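Local coordinates for protein aldolase (Klebsiella pneumoniae, PDB 6VOQ) that binds zinc and belongs to the class II aldolase/adducin family, four copies of the chain making up the assembly, at residues S73-F78 / I92-S97; A81-L84 / A88-A91; Q144-L149 / N154-A159. One frame throughout, in Å; residues are numbered along the deposited sequence.

Contact 1: S73-F78 / I92-S97; sequences SKEVTF and IVHLHS. With ZN (zinc ion), chain B.
Glu75 and His94 meet at a zinc ion, their side chains crossing at about a right angle with the carboxylate and imidazole planes 83° apart. Glu75 OE1, 2.3 Å from the zinc, and His94 NE2 come within 3.2 Å of each other because both bind the metal, as fellow ligands with no hydrogen bond between them. The other carboxylate oxygen, Glu75 OE2, is 2.9 Å from the zinc and makes no metal bond; it lies in the plane of the His94 ring, at its CD2 edge, and forms a weak hydrogen bond with Asn30 ND2. His96 adds a second imidazole, its NE2 2.2 Å from the zinc, and His161 completes the site with a third. A carboxylate oxygen and imidazole nitrogens are common zinc ligands. The His94 ring is fixed from its far nitrogen too: ND1 is hydrogen-bonded to the Pro163 carbonyl, leaving NE2 for the metal.

Phe78 packs on one face of the His94 ring, a flat aromatic edge suiting an imidazole face. Its CZ points at the centre of that face, 4.0 Å from His94 CD2, in a T-shaped stack with the ring planes at 88°. With chi1 at 64°, Phe78 CG sits between its own backbone N and carbonyl carbon, which turns the ring back under the carbonyl oxygen of Glu75.

Helix 76-83 thus lies with its first turn against strand 91-94, flanked in the sheet by strands 30-34 and 162-167; Val93 packs on helix 170-190 and Tyr121 of the second subunit stacks on His96.

Contact 2: A81-L84 / A88-A91; sequences AVYL and ACKA
Tyr83 and Cys89 make a sulfur-aromatic contact: SG lies 4.2 Å from the centroid of the tyrosine ring, approaching obliquely at 32° from the ring normal. The closest ring atom to it is Tyr83 CE1, 3.7 Å from Cys89 SG. Cys89 holds SG anti to its backbone N (chi1 174°), a setting that sends the sulfur toward the helix, where it meets the tyrosine. A small, polarisable thiol suits contact with an aromatic ring.

Purely apolar packing adds one more partner. Val82 CG1 touches Cys89 SG at 3.9 Å, and the sulfur therefore meets a methyl of a beta-branched valine and an aromatic ring on successive residues of the helix.

The remaining contacts bring the tyrosine's rim to backbone. Cys89 O sits near the ring plane, 3.3 Å from Tyr83 CD1, and the carbonyl carbon of Lys90 lies in that plane at the same edge. Farther out, Tyr83 OH passes 3.2 Å from Ala91 CA; Ala91 turns its methyl away, and the hydroxyl meets its backbone. The hydroxyl finds its polar partner outside the contact, in a hydrogen bond with Ser32 OG on strand 30-34, so a tyrosine can be buried here without leaving its oxygen unpaired.

This is a short helix-to-strand connection of the AraD-like fold: the last turn of helix 76-83 folds over the segment that enters strand 91-94 of the central sheet.

Contact 3: Q144-L149 / N154-A159; sequences QALAGL and NAFLLA
Leu146 presses its CD2 methyl onto the face of the Phe156 ring, the principal bump of this helix-on-strand interface. The methyl carbon stands 3.4 Å above the ring plane, displaced toward the rim, and its nearest ring atom is Phe156 CG at 3.5 Å. Measured to the centroid the distance is 3.8 Å, 27° off the normal, which makes this a CH-pi contact. The same methyl reaches back to Phe156 CB at 3.6 Å and on to Leu158 CD2 at 4.2 Å, so it fills the hollow formed by the root of Phe156, its ring, and the tip of Leu158 two residues farther along the strand.

The fit also works in the other direction. Phe156 is itself a broad, flat projection from the strand, with CG anti to its carbonyl carbon (chi1 -37°), and it reaches into the recess between Leu146 and Leu149, one helical turn apart. Leu146 covers a face, whereas Leu149 CB touches the ring obliquely, 3.7 Å from Phe156 CE1, and the carbonyl oxygen of Leu149 lies in the ring plane at the edge. A flat aromatic suits this slot because it offers a wide face to a methyl and yet stays thin beside the helix backbone. A leucine suits position 146, since its forked end can reach across to the sheet; Leu149 makes its contact with CB, close to the backbone.

The axes of the short segments pass 9.9 Å apart at 153°, nearly antiparallel. That is the geometry of a beta-alpha-beta crossover: strand 131-132 leads into helix 140-149, which packs on the sheet and returns the chain to strand 155-158, alongside and parallel to the first strand.

In the fold
After helix 4-20 the chain lays down four strands of the sheet, then enters contact 1, whose second segment returns after 13 intervening residues. Contact 2 is nested within that loop, closing the short loop after helix 76-83, so this one helix is held to strand 91-94 or its approach at both ends. Contact 3 follows in series and closes the short loop between helix 140-149 and strand 155-158. The three do not cross along the sequence, but they touch in space: Val82 meets Phe156 and Leu146, and Phe78 meets Leu146 and Leu158. Two neighbouring helices are thereby joined to each other over the same sheet.

Contact 1: S73-F78 / I92-S97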
# COMPACT_ATOMS: atom_id res chain seq x y z
N SER A 73 -8.80 -16.20 -21.20
CA SER A 73 -8.29 -16.78 -19.97
C SER A 73 -8.92 -18.15 -19.75
O SER A 73 -10.10 -18.36 -20.02
CB SER A 73 -8.61 -15.86 -18.79
OG SER A 73 -8.14 -16.41 -17.58
N LYS A 74 -8.11 -19.09 -19.26
CA LYS A 74 -8.65 -20.41 -18.94
C LYS A 74 -9.70 -20.36 -17.84
O LYS A 74 -10.58 -21.24 -17.79
CB LYS A 74 -7.51 -21.36 -18.56
CG LYS A 74 -6.39 -21.35 -19.59
CD LYS A 74 -5.20 -22.17 -19.15
CE LYS A 74 -5.24 -23.54 -19.80
NZ LYS A 74 -4.21 -24.45 -19.22
N GLU A 75 -9.66 -19.35 -16.97
CA GLU A 75 -10.65 -19.26 -15.90
C GLU A 75 -11.99 -18.71 -16.38
O GLU A 75 -12.95 -18.71 -15.60
CB GLU A 75 -10.10 -18.40 -14.77
CG GLU A 75 -8.79 -18.94 -14.23
CD GLU A 75 -8.33 -18.24 -12.99
OE1 GLU A 75 -8.53 -18.80 -11.89
OE2 GLU A 75 -7.76 -17.13 -13.10
N VAL A 76 -12.08 -18.27 -17.64
CA VAL A 76 -13.35 -17.84 -18.19
C VAL A 76 -14.34 -19.00 -18.23
O VAL A 76 -15.56 -18.78 -18.25
CB VAL A 76 -13.13 -17.22 -19.59
CG1 VAL A 76 -14.45 -16.87 -20.27
CG2 VAL A 76 -12.26 -15.97 -19.46
N THR A 77 -13.83 -20.24 -18.21
CA THR A 77 -14.69 -21.41 -18.09
C THR A 77 -15.67 -21.28 -16.93
O THR A 77 -16.87 -21.53 -17.08
CB THR A 77 -13.84 -22.67 -17.93
OG1 THR A 77 -13.02 -22.85 -19.09
CG2 THR A 77 -14.73 -23.89 -17.78
N PHE A 78 -15.18 -20.89 -15.74
CA PHE A 78 -16.13 -20.80 -14.63
C PHE A 78 -16.79 -19.43 -14.54
O PHE A 78 -17.77 -19.29 -13.81
CB PHE A 78 -15.47 -21.19 -13.29
CG PHE A 78 -14.34 -20.30 -12.81
CD1 PHE A 78 -14.56 -19.00 -12.39
CD2 PHE A 78 -13.06 -20.82 -12.69
CE1 PHE A 78 -13.52 -18.22 -11.94
CE2 PHE A 78 -12.01 -20.04 -12.23
CZ PHE A 78 -12.24 -18.74 -11.85
N ILE A 92 -18.27 -10.09 -14.35
CA ILE A 92 -17.63 -10.88 -13.32
C ILE A 92 -16.21 -10.38 -13.15
O ILE A 92 -15.49 -10.19 -14.14
CB ILE A 92 -17.62 -12.38 -13.66
CG1 ILE A 92 -19.03 -12.96 -13.60
CG2 ILE A 92 -16.73 -13.14 -12.70
CD1 ILE A 92 -19.03 -14.46 -13.84
N VAL A 93 -15.81 -10.17 -11.90
CA VAL A 93 -14.45 -9.81 -11.55
C VAL A 93 -13.89 -10.98 -10.76
O VAL A 93 -14.46 -11.38 -9.74
CB VAL A 93 -14.40 -8.51 -10.74
CG1 VAL A 93 -13.06 -8.34 -10.02
CG2 VAL A 93 -14.67 -7.33 -11.65
N HIS A 94 -12.80 -11.56 -11.25
CA HIS A 94 -12.09 -12.59 -10.52
C HIS A 94 -10.69 -12.08 -10.21
O HIS A 94 -9.95 -11.70 -11.13
CB HIS A 94 -12.02 -13.89 -11.29
CG HIS A 94 -11.10 -14.89 -10.66
ND1 HIS A 94 -11.26 -15.33 -9.36
CD2 HIS A 94 -9.99 -15.50 -11.13
CE1 HIS A 94 -10.30 -16.19 -9.07
NE2 HIS A 94 -9.51 -16.31 -10.13
N LEU A 95 -10.33 -12.07 -8.94
CA LEU A 95 -9.02 -11.62 -8.50
C LEU A 95 -8.49 -12.59 -7.47
O LEU A 95 -9.23 -13.36 -6.86
CB LEU A 95 -9.08 -10.22 -7.88
CG LEU A 95 -9.52 -9.07 -8.76
CD1 LEU A 95 -9.77 -7.90 -7.85
CD2 LEU A 95 -8.45 -8.76 -9.78
N HIS A 96 -7.17 -12.55 -7.27
CA HIS A 96 -6.56 -13.15 -6.09
C HIS A 96 -6.25 -12.08 -5.07
O HIS A 96 -5.13 -12.02 -4.55
CB HIS A 96 -5.31 -13.94 -6.47
CG HIS A 96 -5.54 -14.99 -7.50
ND1 HIS A 96 -4.53 -15.78 -8.00
CD2 HIS A 96 -6.67 -15.38 -8.14
CE1 HIS A 96 -5.02 -16.61 -8.91
NE2 HIS A 96 -6.32 -16.39 -9.01
N SER A 97 -7.21 -11.19 -4.81
CA SER A 97 -6.95 -10.07 -3.91
C SER A 97 -6.60 -10.61 -2.52
O SER A 97 -7.11 -11.65 -2.10
CB SER A 97 -8.14 -9.11 -3.87
OG SER A 97 -9.36 -9.74 -3.46
ZN ZN B . -7.71 -17.52 -10.22

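Contact 2: A81-L84 / A88-A91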
# COMPACT_ATOMS: atom_id res chain seq x y z
N ALA A 81 -20.04 -20.39 -16.35
CA ALA A 81 -20.95 -21.13 -15.49
C ALA A 81 -21.86 -20.19 -14.69
O ALA A 81 -23.05 -20.46 -14.55
CB ALA A 81 -20.17 -22.04 -14.54
N VAL A 82 -21.31 -19.07 -14.21
CA VAL A 82 -22.13 -18.10 -13.48
C VAL A 82 -23.17 -17.46 -14.40
O VAL A 82 -24.36 -17.41 -14.07
CB VAL A 82 -21.24 -17.04 -12.82
CG1 VAL A 82 -22.10 -16.00 -12.10
CG2 VAL A 82 -20.25 -17.69 -11.87
N TYR A 83 -22.73 -16.95 -15.55
CA TYR A 83 -23.65 -16.31 -16.48
C TYR A 83 -24.79 -17.24 -16.85
O TYR A 83 -25.94 -16.80 -16.96
CB TYR A 83 -22.93 -15.86 -17.74
CG TYR A 83 -21.99 -14.70 -17.55
CD1 TYR A 83 -22.47 -13.41 -17.38
CD2 TYR A 83 -20.60 -14.89 -17.57
CE1 TYR A 83 -21.61 -12.35 -17.22
CE2 TYR A 83 -19.74 -13.83 -17.39
CZ TYR A 83 -20.24 -12.56 -17.22
OH TYR A 83 -19.39 -11.50 -17.06
N LEU A 84 -24.49 -18.52 -17.08
CA LEU A 84 -25.48 -19.48 -17.55
C LEU A 84 -26.52 -19.83 -16.49
O LEU A 84 -27.50 -20.52 -16.82
CB LEU A 84 -24.79 -20.75 -18.03
CG LEU A 84 -24.03 -20.66 -19.34
CD1 LEU A 84 -23.07 -21.83 -19.46
CD2 LEU A 84 -25.00 -20.65 -20.52
N ALA A 88 -29.15 -12.05 -14.03
CA ALA A 88 -28.84 -10.72 -13.51
C ALA A 88 -27.35 -10.40 -13.60
O ALA A 88 -26.97 -9.24 -13.43
CB ALA A 88 -29.32 -10.60 -12.07
N CYS A 89 -26.51 -11.39 -13.87
CA CYS A 89 -25.07 -11.21 -13.86
C CYS A 89 -24.63 -10.71 -15.23
O CYS A 89 -24.77 -11.42 -16.23
CB CYS A 89 -24.38 -12.52 -13.50
SG CYS A 89 -22.60 -12.46 -13.64
N LYS A 90 -24.11 -9.48 -15.28
CA LYS A 90 -23.65 -8.88 -16.52
C LYS A 90 -22.14 -8.72 -16.59
O LYS A 90 -21.63 -8.34 -17.65
CB LYS A 90 -24.31 -7.51 -16.72
CG LYS A 90 -25.83 -7.51 -16.60
CD LYS A 90 -26.47 -8.38 -17.66
CE LYS A 90 -27.99 -8.32 -17.58
NZ LYS A 90 -28.67 -9.10 -18.65
N ALA A 91 -21.43 -9.00 -15.51
CA ALA A 91 -19.99 -8.81 -15.43
C ALA A 91 -19.48 -9.55 -14.21
O ALA A 91 -20.17 -9.64 -13.19
CB ALA A 91 -19.61 -7.33 -15.35

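Contact 3: Q144-L149 / N154-A159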
# COMPACT_ATOMS: atom_id res chain seq x y z
N GLN A 144 -18.75 -26.39 -11.97
CA GLN A 144 -19.98 -27.06 -11.55
C GLN A 144 -20.51 -26.44 -10.26
O GLN A 144 -21.70 -26.13 -10.16
CB GLN A 144 -19.74 -28.56 -11.36
CG GLN A 144 -19.42 -29.32 -12.65
CD GLN A 144 -18.81 -30.70 -12.39
OE1 GLN A 144 -18.92 -31.24 -11.29
NE2 GLN A 144 -18.15 -31.26 -13.40
N ALA A 145 -19.63 -26.23 -9.29
CA ALA A 145 -20.04 -25.62 -8.03
C ALA A 145 -20.60 -24.22 -8.25
O ALA A 145 -21.66 -23.87 -7.71
CB ALA A 145 -18.85 -25.59 -7.06
N LEU A 146 -19.93 -23.42 -9.09
CA LEU A 146 -20.38 -22.06 -9.37
C LEU A 146 -21.74 -22.05 -10.07
O LEU A 146 -22.61 -21.24 -9.73
CB LEU A 146 -19.33 -21.33 -10.20
CG LEU A 146 -18.10 -20.95 -9.37
CD1 LEU A 146 -17.15 -20.07 -10.19
CD2 LEU A 146 -18.54 -20.22 -8.13
N ALA A 147 -21.94 -22.94 -11.04
CA ALA A 147 -23.24 -22.99 -11.70
C ALA A 147 -24.36 -23.26 -10.70
O ALA A 147 -25.45 -22.68 -10.81
CB ALA A 147 -23.24 -24.05 -12.80
N GLY A 148 -24.12 -24.14 -9.73
CA GLY A 148 -25.15 -24.44 -8.75
C GLY A 148 -25.39 -23.33 -7.75
O GLY A 148 -26.50 -23.19 -7.24
N LEU A 149 -24.36 -22.54 -7.45
CA LEU A 149 -24.48 -21.44 -6.51
C LEU A 149 -24.98 -20.16 -7.16
O LEU A 149 -25.63 -19.35 -6.50
CB LEU A 149 -23.13 -21.18 -5.84
CG LEU A 149 -22.60 -22.29 -4.93
CD1 LEU A 149 -21.13 -22.07 -4.64
CD2 LEU A 149 -23.41 -22.42 -3.63
N ASN A 154 -24.37 -13.68 -5.28
CA ASN A 154 -23.77 -12.73 -6.20
C ASN A 154 -22.25 -12.72 -6.16
O ASN A 154 -21.63 -12.04 -6.99
CB ASN A 154 -24.30 -11.33 -5.90
CG ASN A 154 -25.80 -11.31 -5.88
OD1 ASN A 154 -26.45 -11.91 -6.74
ND2 ASN A 154 -26.37 -10.63 -4.89
N ALA A 155 -21.64 -13.44 -5.23
CA ALA A 155 -20.20 -13.57 -5.15
C ALA A 155 -19.88 -14.91 -4.52
O ALA A 155 -20.73 -15.54 -3.88
CB ALA A 155 -19.57 -12.41 -4.37
N PHE A 156 -18.65 -15.38 -4.73
CA PHE A 156 -18.24 -16.73 -4.36
C PHE A 156 -16.78 -16.72 -3.96
O PHE A 156 -15.96 -16.04 -4.59
CB PHE A 156 -18.43 -17.72 -5.52
CG PHE A 156 -19.65 -17.48 -6.35
CD1 PHE A 156 -20.87 -18.02 -5.98
CD2 PHE A 156 -19.58 -16.73 -7.52
CE1 PHE A 156 -22.00 -17.81 -6.74
CE2 PHE A 156 -20.70 -16.51 -8.28
CZ PHE A 156 -21.92 -17.05 -7.89
N LEU A 157 -16.45 -17.48 -2.93
CA LEU A 157 -15.06 -17.61 -2.50
C LEU A 157 -14.59 -19.01 -2.86
O LEU A 157 -15.09 -20.00 -2.31
CB LEU A 157 -14.92 -17.33 -1.01
CG LEU A 157 -13.51 -17.17 -0.44
CD1 LEU A 157 -12.74 -16.08 -1.16
CD2 LEU A 157 -13.57 -16.86 1.04
N LEU A 158 -13.66 -19.08 -3.81
CA LEU A 158 -13.00 -20.33 -4.15
C LEU A 158 -11.90 -20.61 -3.13
O LEU A 158 -10.95 -19.84 -3.01
CB LEU A 158 -12.39 -20.27 -5.55
CG LEU A 158 -13.27 -19.81 -6.71
CD1 LEU A 158 -12.47 -19.94 -7.99
CD2 LEU A 158 -14.53 -20.64 -6.80
N ALA A 159 -12.07 -21.68 -2.36
CA ALA A 159 -11.12 -22.00 -1.30
C ALA A 159 -9.71 -22.13 -1.88
O ALA A 159 -9.53 -22.62 -3.00
CB ALA A 159 -11.54 -23.28 -0.59